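Local coordinates for protein putative oxalate decarboxylase (Thermotoga maritima, PDB 1O4T) that binds oxalate and manganese through a cupin fold, works as a homodimer, and is a putative oxalate decarboxylase, at residues Ala56-Arg61 with Phe126-Ile131; Phe79-Ile84 with Gly103-Thr108. One frame throughout, in Å; residues are numbered along the deposited sequence.

Contact 1: Ala56-Arg61 with Phe126-Ile131; sequences ARLFAR and FLAVII
Ile130 CD1 lies between the side chains of Arg57 and Leu58. It meets Leu58 CD2 at 3.6 Å and sits over one face of the Arg57 guanidinium, offset toward the rim, 3.6 Å from Arg57 NH2. Ile130 CG1 is anti to the carbonyl carbon (chi1 -61°), on the side of Leu58, while Ile130 CG2 packs on Arg57 CG. On the other face of the sheet the Phe59 side chain runs beside that of Val129, pointing the same way, with Phe59 CD2 3.6 Å from Val129 CG2. Leu127 CD2 approaches the same ring obliquely at CZ. The strands are antiparallel neighbours in the double-stranded beta-helix of the cupin fold. Leu58 and Ile130 reach the bound oxalate; Phe59 and Leu127 pack against the second subunit. Ala60 and Ala128 form a reciprocal pair of backbone bonds, with Ala128 N 2.8 Å from Ala60 O. Farther along, Ile130 N bonds to Leu58 O at 3.0 Å and Arg57 N to Ile130 O. A beta bulge shifts the register by one residue between Ala56 and Leu58. In the second shell, Glu78 forms a salt bridge with Arg57 NE, and Glu125 does the same for Arg61 NE.

Contact 2: Phe79-Ile84 with Gly103-Thr108; sequences FEIYYI and GDVCFT. With MN (manganese (II) ion), chain C; OXL (oxalate ion), chain D.
Strands 79-84 and 104-108 run antiparallel at 166°, and Glu80 with Thr108 and Tyr82 with Cys106 are hydrogen-bonded pairs whose amides and carbonyls bond both ways. Beyond them, Ile84 N bonds to Asp104 O, and Gly103 N to Ile84 O. Glu80 and Tyr82 point to the inner face of the sheet. The Glu80 chain is extended beyond CG, and OE2 binds manganese at 2.1 Å. Tyr82 OH donates a 2.6 Å hydrogen bond to oxalate O3, which lies at the ring edge, in its plane. O3 also binds manganese, so one oxygen is held by metal and phenol together. Tyr82 CB rests on Cys106 CB at 3.8 Å. On the outer face, the Phe79 and Phe107 rings meet obliquely, with Phe79 CD2 3.4 Å from Phe107 CE1 and the planes at 46°. Ile81 CG1 comes to the edge of the Phe107 ring. Tyr83 crosses Val105 at about a right angle, with Tyr83 CD1 3.8 Å from Val105 CG2. Tyr83 OH reaches Gly103 CA at 3.5 Å. An alanine at Tyr83 would probably open a gap beside Val105 CG2 and Gly103, and take away the ring's part of the packing on Arg61 of the second subunit. Asp104, Val105 and Cys106 continue the sheet into that subunit. His73, His75 and His114 join Glu80 around manganese, the three-histidine, one-glutamate metal site characteristic of cupins.

Overall arrangement
Contacts 1 and 2 belong to one antiparallel sheet and are joined where strands 124-132 and 78-86 lie side by side. Ile131 N lies 2.8 Å from Phe79 O, and Leu127 N the same distance from Tyr83 O, both probable hydrogen bonds. Along the chain, contact 2 is nested inside the loop closed by contact 1. Both are largely buried, but only contact 1 has an exposed residue, Arg57. Their inner faces share the oxalate pocket. Contact 1 lines it with apolar side chains, Leu58 and Ile130, whereas contact 2 brings the metal ligand Glu80 and the phenol of Tyr82. Both pack on the second subunit, but contact 2 also meets it through a beta ladder and a salt bridge from Asp104 to Arg22 of that subunit.

Contact 1: Ala56-Arg61 with Phe126-Ile131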
loop_
_atom_site.group_PDB
_atom_site.type_symbol
_atom_site.label_atom_id
_atom_site.label_comp_id
_atom_site.label_asym_id
_atom_site.label_seq_id
_atom_site.Cartn_x
_atom_site.Cartn_y
_atom_site.Cartn_z
ATOM N N ALA A 56 9.705 -9.360 -1.841
ATOM C CA ALA A 56 8.312 -9.449 -1.401
ATOM C C ALA A 56 7.652 -10.492 -2.282
ATOM O O ALA A 56 7.999 -10.632 -3.458
ATOM C CB ALA A 56 7.614 -8.118 -1.539
ATOM N N ARG A 57 6.754 -11.275 -1.721
ATOM C CA ARG A 57 6.136 -12.319 -2.499
ATOM C C ARG A 57 4.678 -12.028 -2.882
ATOM O O ARG A 57 4.116 -12.766 -3.698
ATOM C CB ARG A 57 6.294 -13.683 -1.805
ATOM C CG ARG A 57 5.295 -14.013 -0.699
ATOM C CD ARG A 57 5.378 -15.493 -0.262
ATOM N NE ARG A 57 4.523 -15.825 0.872
ATOM C CZ ARG A 57 3.200 -15.982 0.807
ATOM N NH1 ARG A 57 2.541 -15.877 -0.341
ATOM N NH2 ARG A 57 2.530 -16.269 1.900
ATOM N N LEU A 58 4.085 -10.975 -2.304
ATOM C CA LEU A 58 2.719 -10.559 -2.606
ATOM C C LEU A 58 2.555 -9.042 -2.541
ATOM O O LEU A 58 2.977 -8.420 -1.574
ATOM C CB LEU A 58 1.736 -11.156 -1.581
ATOM C CG LEU A 58 0.244 -10.902 -1.867
ATOM C CD1 LEU A 58 -0.189 -11.698 -3.095
ATOM C CD2 LEU A 58 -0.585 -11.276 -0.676
ATOM N N PHE A 59 1.901 -8.472 -3.551
ATOM C CA PHE A 59 1.481 -7.083 -3.538
ATOM C C PHE A 59 0.128 -7.068 -4.257
ATOM O O PHE A 59 0.075 -7.064 -5.480
ATOM C CB PHE A 59 2.518 -6.157 -4.191
ATOM C CG PHE A 59 2.250 -4.699 -3.964
ATOM C CD1 PHE A 59 1.284 -4.039 -4.703
ATOM C CD2 PHE A 59 2.893 -4.001 -2.961
ATOM C CE1 PHE A 59 0.979 -2.693 -4.494
ATOM C CE2 PHE A 59 2.579 -2.655 -2.714
ATOM C CZ PHE A 59 1.597 -2.000 -3.489
ATOM N N ALA A 60 -0.967 -7.114 -3.484
ATOM C CA ALA A 60 -2.274 -7.394 -4.026
ATOM C C ALA A 60 -3.324 -6.530 -3.413
ATOM O O ALA A 60 -3.179 -6.073 -2.283
ATOM C CB ALA A 60 -2.640 -8.822 -3.777
ATOM N N ARG A 61 -4.388 -6.317 -4.174
ATOM C CA ARG A 61 -5.578 -5.635 -3.686
ATOM C C ARG A 61 -6.665 -6.689 -3.445
ATOM O O ARG A 61 -6.990 -7.487 -4.372
ATOM C CB ARG A 61 -6.062 -4.616 -4.708
ATOM C CG ARG A 61 -7.105 -3.683 -4.180
ATOM C CD ARG A 61 -7.698 -2.723 -5.206
ATOM N NE ARG A 61 -8.770 -1.936 -4.569
ATOM C CZ ARG A 61 -9.285 -0.802 -5.054
ATOM N NH1 ARG A 61 -8.852 -0.291 -6.205
ATOM N NH2 ARG A 61 -10.242 -0.169 -4.380
ATOM N N PHE A 126 -8.630 -3.822 0.704
ATOM C CA PHE A 126 -7.363 -3.467 1.267
ATOM C C PHE A 126 -6.213 -3.963 0.409
ATOM O O PHE A 126 -6.343 -4.915 -0.390
ATOM C CB PHE A 126 -7.226 -4.011 2.690
ATOM C CG PHE A 126 -7.433 -5.505 2.819
ATOM C CD1 PHE A 126 -6.360 -6.366 2.853
ATOM C CD2 PHE A 126 -8.717 -6.026 2.966
ATOM C CE1 PHE A 126 -6.570 -7.750 2.967
ATOM C CE2 PHE A 126 -8.941 -7.382 3.116
ATOM C CZ PHE A 126 -7.861 -8.246 3.135
ATOM N N LEU A 127 -5.087 -3.318 0.612
ATOM C CA LEU A 127 -3.830 -3.735 0.046
ATOM C C LEU A 127 -3.118 -4.710 0.944
ATOM O O LEU A 127 -3.064 -4.497 2.135
ATOM C CB LEU A 127 -2.976 -2.481 -0.096
ATOM C CG LEU A 127 -2.352 -2.212 -1.421
ATOM C CD1 LEU A 127 -3.409 -2.134 -2.523
ATOM C CD2 LEU A 127 -1.527 -0.894 -1.246
ATOM N N ALA A 128 -2.532 -5.758 0.378
ATOM C CA ALA A 128 -1.766 -6.763 1.140
ATOM C C ALA A 128 -0.381 -6.899 0.549
ATOM O O ALA A 128 -0.245 -7.122 -0.654
ATOM C CB ALA A 128 -2.477 -8.075 1.130
ATOM N N VAL A 129 0.643 -6.801 1.390
ATOM C CA VAL A 129 2.011 -6.881 0.950
ATOM C C VAL A 129 2.770 -7.862 1.869
ATOM O O VAL A 129 2.803 -7.679 3.061
ATOM C CB VAL A 129 2.725 -5.512 1.038
ATOM C CG1 VAL A 129 4.020 -5.554 0.251
ATOM C CG2 VAL A 129 1.837 -4.437 0.487
ATOM N N ILE A 130 3.382 -8.891 1.311
ATOM C CA ILE A 130 4.122 -9.841 2.128
ATOM C C ILE A 130 5.595 -9.628 1.832
ATOM O O ILE A 130 5.980 -9.713 0.689
ATOM C CB ILE A 130 3.683 -11.282 1.828
ATOM C CG1 ILE A 130 2.197 -11.449 2.150
ATOM C CG2 ILE A 130 4.506 -12.275 2.661
ATOM C CD1 ILE A 130 1.594 -12.819 1.698
ATOM N N ILE A 131 6.396 -9.367 2.864
ATOM C CA ILE A 131 7.802 -9.082 2.702
ATOM C C ILE A 131 8.597 -10.192 3.393
ATOM O O ILE A 131 8.339 -10.556 4.561
ATOM C CB ILE A 131 8.111 -7.664 3.245
ATOM C CG1 ILE A 131 7.359 -6.610 2.392
ATOM C CG2 ILE A 131 9.573 -7.391 3.248
ATOM C CD1 ILE A 131 7.637 -5.152 2.730
#

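Contact 2: Phe79-Ile84 with Gly103-Thr108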
loop_
_atom_site.group_PDB
_atom_site.type_symbol
_atom_site.label_atom_id
_atom_site.label_comp_id
_atom_site.label_asym_id
_atom_site.label_seq_id
_atom_site.Cartn_x
_atom_site.Cartn_y
_atom_site.Cartn_z
ATOM N N PHE A 79 6.676 -11.201 6.742
ATOM C CA PHE A 79 5.689 -10.427 7.456
ATOM C C PHE A 79 4.712 -9.816 6.472
ATOM O O PHE A 79 5.033 -9.670 5.295
ATOM C CB PHE A 79 6.337 -9.397 8.398
ATOM C CG PHE A 79 7.133 -8.325 7.703
ATOM C CD1 PHE A 79 8.482 -8.481 7.498
ATOM C CD2 PHE A 79 6.525 -7.149 7.276
ATOM C CE1 PHE A 79 9.218 -7.508 6.881
ATOM C CE2 PHE A 79 7.276 -6.165 6.615
ATOM C CZ PHE A 79 8.642 -6.359 6.439
ATOM N N GLU A 80 3.511 -9.518 6.945
ATOM C CA GLU A 80 2.458 -8.940 6.106
ATOM C C GLU A 80 1.886 -7.645 6.649
ATOM O O GLU A 80 1.685 -7.495 7.844
ATOM C CB GLU A 80 1.326 -9.947 5.908
ATOM C CG GLU A 80 0.525 -9.668 4.656
ATOM C CD GLU A 80 -0.397 -10.788 4.261
ATOM O OE1 GLU A 80 -1.125 -10.637 3.266
ATOM O OE2 GLU A 80 -0.404 -11.804 4.943
ATOM N N ILE A 81 1.620 -6.722 5.736
ATOM C CA ILE A 81 0.992 -5.460 6.027
ATOM C C ILE A 81 -0.316 -5.404 5.237
ATOM O O ILE A 81 -0.338 -5.653 4.045
ATOM C CB ILE A 81 1.902 -4.287 5.569
ATOM C CG1 ILE A 81 3.309 -4.410 6.164
ATOM C CG2 ILE A 81 1.247 -2.921 5.902
ATOM C CD1 ILE A 81 4.324 -3.604 5.363
ATOM N N TYR A 82 -1.417 -5.079 5.895
ATOM C CA TYR A 82 -2.598 -4.634 5.201
ATOM C C TYR A 82 -2.733 -3.108 5.326
ATOM O O TYR A 82 -2.535 -2.535 6.409
ATOM C CB TYR A 82 -3.840 -5.232 5.831
ATOM C CG TYR A 82 -4.038 -6.738 5.842
ATOM C CD1 TYR A 82 -4.950 -7.313 6.725
ATOM C CD2 TYR A 82 -3.363 -7.587 4.960
ATOM C CE1 TYR A 82 -5.197 -8.658 6.713
ATOM C CE2 TYR A 82 -3.610 -8.927 4.943
ATOM C CZ TYR A 82 -4.519 -9.477 5.831
ATOM O OH TYR A 82 -4.733 -10.859 5.818
ATOM N N TYR A 83 -3.068 -2.438 4.221
ATOM C CA TYR A 83 -3.575 -1.066 4.263
ATOM C C TYR A 83 -5.060 -1.062 3.832
ATOM O O TYR A 83 -5.428 -1.420 2.697
ATOM C CB TYR A 83 -2.727 -0.127 3.402
ATOM C CG TYR A 83 -3.181 1.309 3.545
ATOM C CD1 TYR A 83 -2.591 2.151 4.470
ATOM C CD2 TYR A 83 -4.208 1.804 2.782
ATOM C CE1 TYR A 83 -3.048 3.471 4.665
ATOM C CE2 TYR A 83 -4.671 3.130 2.937
ATOM C CZ TYR A 83 -4.068 3.967 3.890
ATOM O OH TYR A 83 -4.512 5.258 4.075
ATOM N N ILE A 84 -5.928 -0.678 4.756
ATOM C CA ILE A 84 -7.362 -0.715 4.499
ATOM C C ILE A 84 -7.756 0.458 3.615
ATOM O O ILE A 84 -7.570 1.629 3.992
ATOM C CB ILE A 84 -8.169 -0.682 5.825
ATOM C CG1 ILE A 84 -7.654 -1.703 6.845
ATOM C CG2 ILE A 84 -9.690 -0.879 5.556
ATOM C CD1 ILE A 84 -7.542 -3.141 6.298
ATOM N N GLY A 103 -7.925 3.552 5.981
ATOM C CA GLY A 103 -6.829 4.326 6.545
ATOM C C GLY A 103 -5.997 3.551 7.564
ATOM O O GLY A 103 -4.910 3.970 7.918
ATOM N N ASP A 104 -6.510 2.418 8.043
ATOM C CA ASP A 104 -5.775 1.613 9.029
ATOM C C ASP A 104 -4.693 0.747 8.395
ATOM O O ASP A 104 -4.867 0.138 7.328
ATOM C CB ASP A 104 -6.735 0.730 9.820
ATOM C CG ASP A 104 -7.626 1.515 10.765
ATOM O OD1 ASP A 104 -7.411 2.729 11.061
ATOM O OD2 ASP A 104 -8.618 0.974 11.260
ATOM N N VAL A 105 -3.572 0.658 9.081
ATOM C CA VAL A 105 -2.500 -0.275 8.709
ATOM C C VAL A 105 -2.585 -1.449 9.671
ATOM O O VAL A 105 -2.621 -1.237 10.876
ATOM C CB VAL A 105 -1.136 0.383 8.848
ATOM C CG1 VAL A 105 0.010 -0.614 8.625
ATOM C CG2 VAL A 105 -1.026 1.551 7.903
ATOM N N CYS A 106 -2.610 -2.675 9.133
ATOM C CA CYS A 106 -2.546 -3.898 9.959
ATOM C C CYS A 106 -1.247 -4.591 9.686
ATOM O O CYS A 106 -0.984 -4.943 8.533
ATOM C CB CYS A 106 -3.701 -4.829 9.622
ATOM S SG CYS A 106 -5.307 -4.029 9.632
ATOM N N PHE A 107 -0.442 -4.772 10.724
ATOM C CA PHE A 107 0.883 -5.367 10.647
ATOM C C PHE A 107 0.918 -6.737 11.315
ATOM O O PHE A 107 0.594 -6.878 12.514
ATOM C CB PHE A 107 1.905 -4.457 11.331
ATOM C CG PHE A 107 3.311 -4.929 11.183
ATOM C CD1 PHE A 107 3.957 -4.810 9.967
ATOM C CD2 PHE A 107 3.982 -5.523 12.239
ATOM C CE1 PHE A 107 5.268 -5.267 9.807
ATOM C CE2 PHE A 107 5.274 -5.987 12.090
ATOM C CZ PHE A 107 5.906 -5.881 10.878
ATOM N N THR A 108 1.293 -7.758 10.549
ATOM C CA THR A 108 1.456 -9.114 11.099
ATOM C C THR A 108 2.892 -9.573 10.952
ATOM O O THR A 108 3.425 -9.621 9.854
ATOM C CB THR A 108 0.532 -10.097 10.399
ATOM O OG1 THR A 108 -0.814 -9.741 10.660
ATOM C CG2 THR A 108 0.641 -11.471 11.001
HETATM MN MN MN C . -1.676 -13.374 5.509
HETATM C C1 OXL D . -3.210 -12.825 3.245
HETATM C C2 OXL D . -2.267 -13.822 2.729
HETATM O O1 OXL D . -3.970 -12.209 2.316
HETATM O O2 OXL D . -2.421 -14.178 1.440
HETATM O O3 OXL D . -3.280 -12.541 4.459
HETATM O O4 OXL D . -1.350 -14.281 3.416
#